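Local coordinates for protein SCO1, mitochondrial (Saccharomyces cerevisiae, PDB 2B7K), which is required for cytochrome c oxidase assembly and is thought to carry copper or insert it into the enzyme's active site, at residues F48-C53 and P88-P93. Numbering follows the deposited sequence.
Sequences FGFSNC and PARDSP
OD2 of D91 takes two hydrogen bonds: the backbone N of S51 reaches its syn lone pair at 2.9 Å, nearly straight at 171°, and the hydroxyl of T85, on strand 80-85, is bonded to the same oxygen. OG of S51 donates to OD1 of D91 at 2.5 Å, on the syn side but 29° out of the carboxylate plane. S51 suits its place because OG, set between its own backbone N and carbonyl carbon (chi1 71°), lets one residue meet both carboxylate oxygens. A water accepts from N of N52 and lies within hydrogen-bonding distance of OD1 of D91 and OD1 of N52. Outside this, the N52 amide stacks on the R90 guanidinium, its partly negative OD1 3.4 Å over the centre of one face of the cation; NE of R90 forms a salt bridge with D87. An alanine at D91 would probably leave the N-H and hydroxyl of S51, and the hydroxyl of T85, without this partner. F50 to C53 form a type I turn leading into C53, a copper ligand by similarity, in this thioredoxin-like domain. These bonds would offset the cost of burying a carboxylate while joining that turn to the loop before helix 93-100.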
ATOM      1  N   PHE A  48      -0.121   4.878   2.324  1.00 13.56           N
ATOM      2  CA  PHE A  48      -0.729   5.478   3.507  1.00 13.60           C
ATOM      3  C   PHE A  48      -1.432   6.771   3.081  1.00 16.37           C
ATOM      4  O   PHE A  48      -0.856   7.586   2.367  1.00 16.87           O
ATOM      5  CB  PHE A  48       0.348   5.824   4.550  1.00 13.92           C
ATOM      6  CG  PHE A  48       0.878   4.641   5.301  1.00 14.58           C
ATOM      7  CD1 PHE A  48       0.367   4.310   6.555  1.00 16.39           C
ATOM      8  CD2 PHE A  48       1.894   3.859   4.765  1.00 14.54           C
ATOM      9  CE1 PHE A  48       0.861   3.214   7.269  1.00 16.70           C
ATOM     10  CE2 PHE A  48       2.399   2.758   5.467  1.00 15.06           C
ATOM     11  CZ  PHE A  48       1.879   2.436   6.724  1.00 16.90           C
ATOM     12  N   GLY A  49      -2.679   6.945   3.503  1.00 14.28           N
ATOM     13  CA  GLY A  49      -3.423   8.153   3.173  1.00 15.15           C
ATOM     14  C   GLY A  49      -4.709   8.170   3.979  1.00 15.81           C
ATOM     15  O   GLY A  49      -4.797   7.489   4.999  1.00 16.31           O
ATOM     16  N   PHE A  50      -5.698   8.949   3.554  1.00 17.01           N
ATOM     17  CA  PHE A  50      -6.983   8.978   4.255  1.00 18.63           C
ATOM     18  C   PHE A  50      -8.087   9.395   3.292  1.00 16.87           C
ATOM     19  O   PHE A  50      -7.838  10.133   2.342  1.00 17.95           O
ATOM     20  CB  PHE A  50      -6.931   9.869   5.514  1.00 15.84           C
ATOM     21  CG  PHE A  50      -6.571  11.309   5.255  1.00 18.29           C
ATOM     22  CD1 PHE A  50      -7.521  12.313   5.427  1.00 18.49           C
ATOM     23  CD2 PHE A  50      -5.280  11.665   4.889  1.00 17.65           C
ATOM     24  CE1 PHE A  50      -7.184  13.659   5.237  1.00 19.15           C
ATOM     25  CE2 PHE A  50      -4.932  13.002   4.697  1.00 21.34           C
ATOM     26  CZ  PHE A  50      -5.885  14.001   4.872  1.00 20.13           C
ATOM     27  N   SER A  51      -9.301   8.899   3.527  1.00 15.36           N
ATOM     28  CA  SER A  51     -10.420   9.173   2.632  1.00 18.11           C
ATOM     29  C   SER A  51     -10.772  10.638   2.437  1.00 19.70           C
ATOM     30  O   SER A  51     -11.265  11.010   1.376  1.00 20.53           O
ATOM     31  CB  SER A  51     -11.673   8.404   3.073  1.00 20.29           C
ATOM     32  OG  SER A  51     -12.222   8.934   4.266  1.00 21.89           O
ATOM     33  N   ASN A  52     -10.526  11.470   3.442  1.00 20.51           N
ATOM     34  CA  ASN A  52     -10.847  12.889   3.318  1.00 23.79           C
ATOM     35  C   ASN A  52      -9.697  13.737   2.777  1.00 25.51           C
ATOM     36  O   ASN A  52      -9.711  14.962   2.895  1.00 26.69           O
ATOM     37  CB  ASN A  52     -11.316  13.447   4.664  1.00 26.10           C
ATOM     38  CG  ASN A  52     -12.700  12.956   5.045  1.00 27.67           C
ATOM     39  OD1 ASN A  52     -12.850  11.983   5.788  1.00 30.20           O
ATOM     40  ND2 ASN A  52     -13.722  13.623   4.526  1.00 28.98           N
ATOM     41  N   CYS A  53      -8.705  13.081   2.183  1.00 23.11           N
ATOM     42  CA  CYS A  53      -7.553  13.776   1.614  1.00 24.52           C
ATOM     43  C   CYS A  53      -7.921  14.393   0.267  1.00 25.27           C
ATOM     44  O   CYS A  53      -8.457  13.721  -0.614  1.00 26.50           O
ATOM     45  CB  CYS A  53      -6.388  12.801   1.432  1.00 31.32           C
ATOM     46  SG  CYS A  53      -4.953  13.511   0.584  1.00 34.11           S
ATOM     47  N   PRO A  88      -7.825   7.033  11.658  1.00 24.12           N
ATOM     48  CA  PRO A  88      -8.681   6.024  12.288  1.00 27.08           C
ATOM     49  C   PRO A  88      -9.976   6.570  12.882  1.00 27.41           C
ATOM     50  O   PRO A  88     -10.919   5.815  13.117  1.00 28.32           O
ATOM     51  CB  PRO A  88      -7.764   5.415  13.346  1.00 25.39           C
ATOM     52  CG  PRO A  88      -6.882   6.560  13.718  1.00 26.46           C
ATOM     53  CD  PRO A  88      -6.540   7.137  12.370  1.00 25.02           C
ATOM     54  N   ALA A  89     -10.025   7.877  13.118  1.00 24.01           N
ATOM     55  CA  ALA A  89     -11.214   8.499  13.694  1.00 22.79           C
ATOM     56  C   ALA A  89     -12.409   8.461  12.751  1.00 21.34           C
ATOM     57  O   ALA A  89     -13.541   8.221  13.183  1.00 21.50           O
ATOM     58  CB  ALA A  89     -10.910   9.938  14.091  1.00 24.88           C
ATOM     59  N   ARG A  90     -12.155   8.671  11.462  1.00 15.37           N
ATOM     60  CA  ARG A  90     -13.215   8.696  10.462  1.00 16.56           C
ATOM     61  C   ARG A  90     -13.220   7.533   9.472  1.00 17.18           C
ATOM     62  O   ARG A  90     -14.277   7.149   8.977  1.00 17.31           O
ATOM     63  CB  ARG A  90     -13.144  10.005   9.663  1.00 22.37           C
ATOM     64  CG  ARG A  90     -13.451  11.252  10.474  1.00 25.00           C
ATOM     65  CD  ARG A  90     -13.384  12.521   9.620  1.00 26.61           C
ATOM     66  NE  ARG A  90     -12.022  12.814   9.175  1.00 29.83           N
ATOM     67  CZ  ARG A  90     -11.681  13.861   8.428  1.00 30.91           C
ATOM     68  NH1 ARG A  90     -10.416  14.041   8.074  1.00 30.88           N
ATOM     69  NH2 ARG A  90     -12.600  14.731   8.033  1.00 32.43           N
ATOM     70  N   ASP A  91     -12.050   6.983   9.178  1.00 18.91           N
ATOM     71  CA  ASP A  91     -11.950   5.899   8.203  1.00 19.10           C
ATOM     72  C   ASP A  91     -12.222   4.503   8.740  1.00 19.12           C
ATOM     73  O   ASP A  91     -11.312   3.686   8.907  1.00 18.93           O
ATOM     74  CB  ASP A  91     -10.583   5.945   7.516  1.00 20.04           C
ATOM     75  CG  ASP A  91     -10.475   7.089   6.518  1.00 21.85           C
ATOM     76  OD1 ASP A  91     -11.435   7.881   6.406  1.00 23.01           O
ATOM     77  OD2 ASP A  91      -9.435   7.192   5.843  1.00 19.28           O
ATOM     78  N   SER A  92     -13.499   4.248   9.004  1.00 17.42           N
ATOM     79  CA  SER A  92     -13.962   2.964   9.501  1.00 18.89           C
ATOM     80  C   SER A  92     -13.999   2.006   8.311  1.00 18.12           C
ATOM     81  O   SER A  92     -13.833   2.424   7.158  1.00 17.41           O
ATOM     82  CB  SER A  92     -15.375   3.113  10.052  1.00 19.08           C
ATOM     83  OG  SER A  92     -16.251   3.460   8.995  1.00 23.14           O
ATOM     84  N   PRO A  93     -14.213   0.711   8.572  1.00 17.12           N
ATOM     85  CA  PRO A  93     -14.259  -0.225   7.448  1.00 18.02           C
ATOM     86  C   PRO A  93     -15.285   0.176   6.389  1.00 18.08           C
ATOM     87  O   PRO A  93     -15.002   0.092   5.202  1.00 17.92           O
ATOM     88  CB  PRO A  93     -14.589  -1.553   8.123  1.00 16.00           C
ATOM     89  CG  PRO A  93     -13.850  -1.429   9.424  1.00 16.22           C
ATOM     90  CD  PRO A  93     -14.182  -0.014   9.857  1.00 14.19           C
TER
HETATM   91  O   HOH W   1     -10.462  10.544   6.348  1.00 17.36           O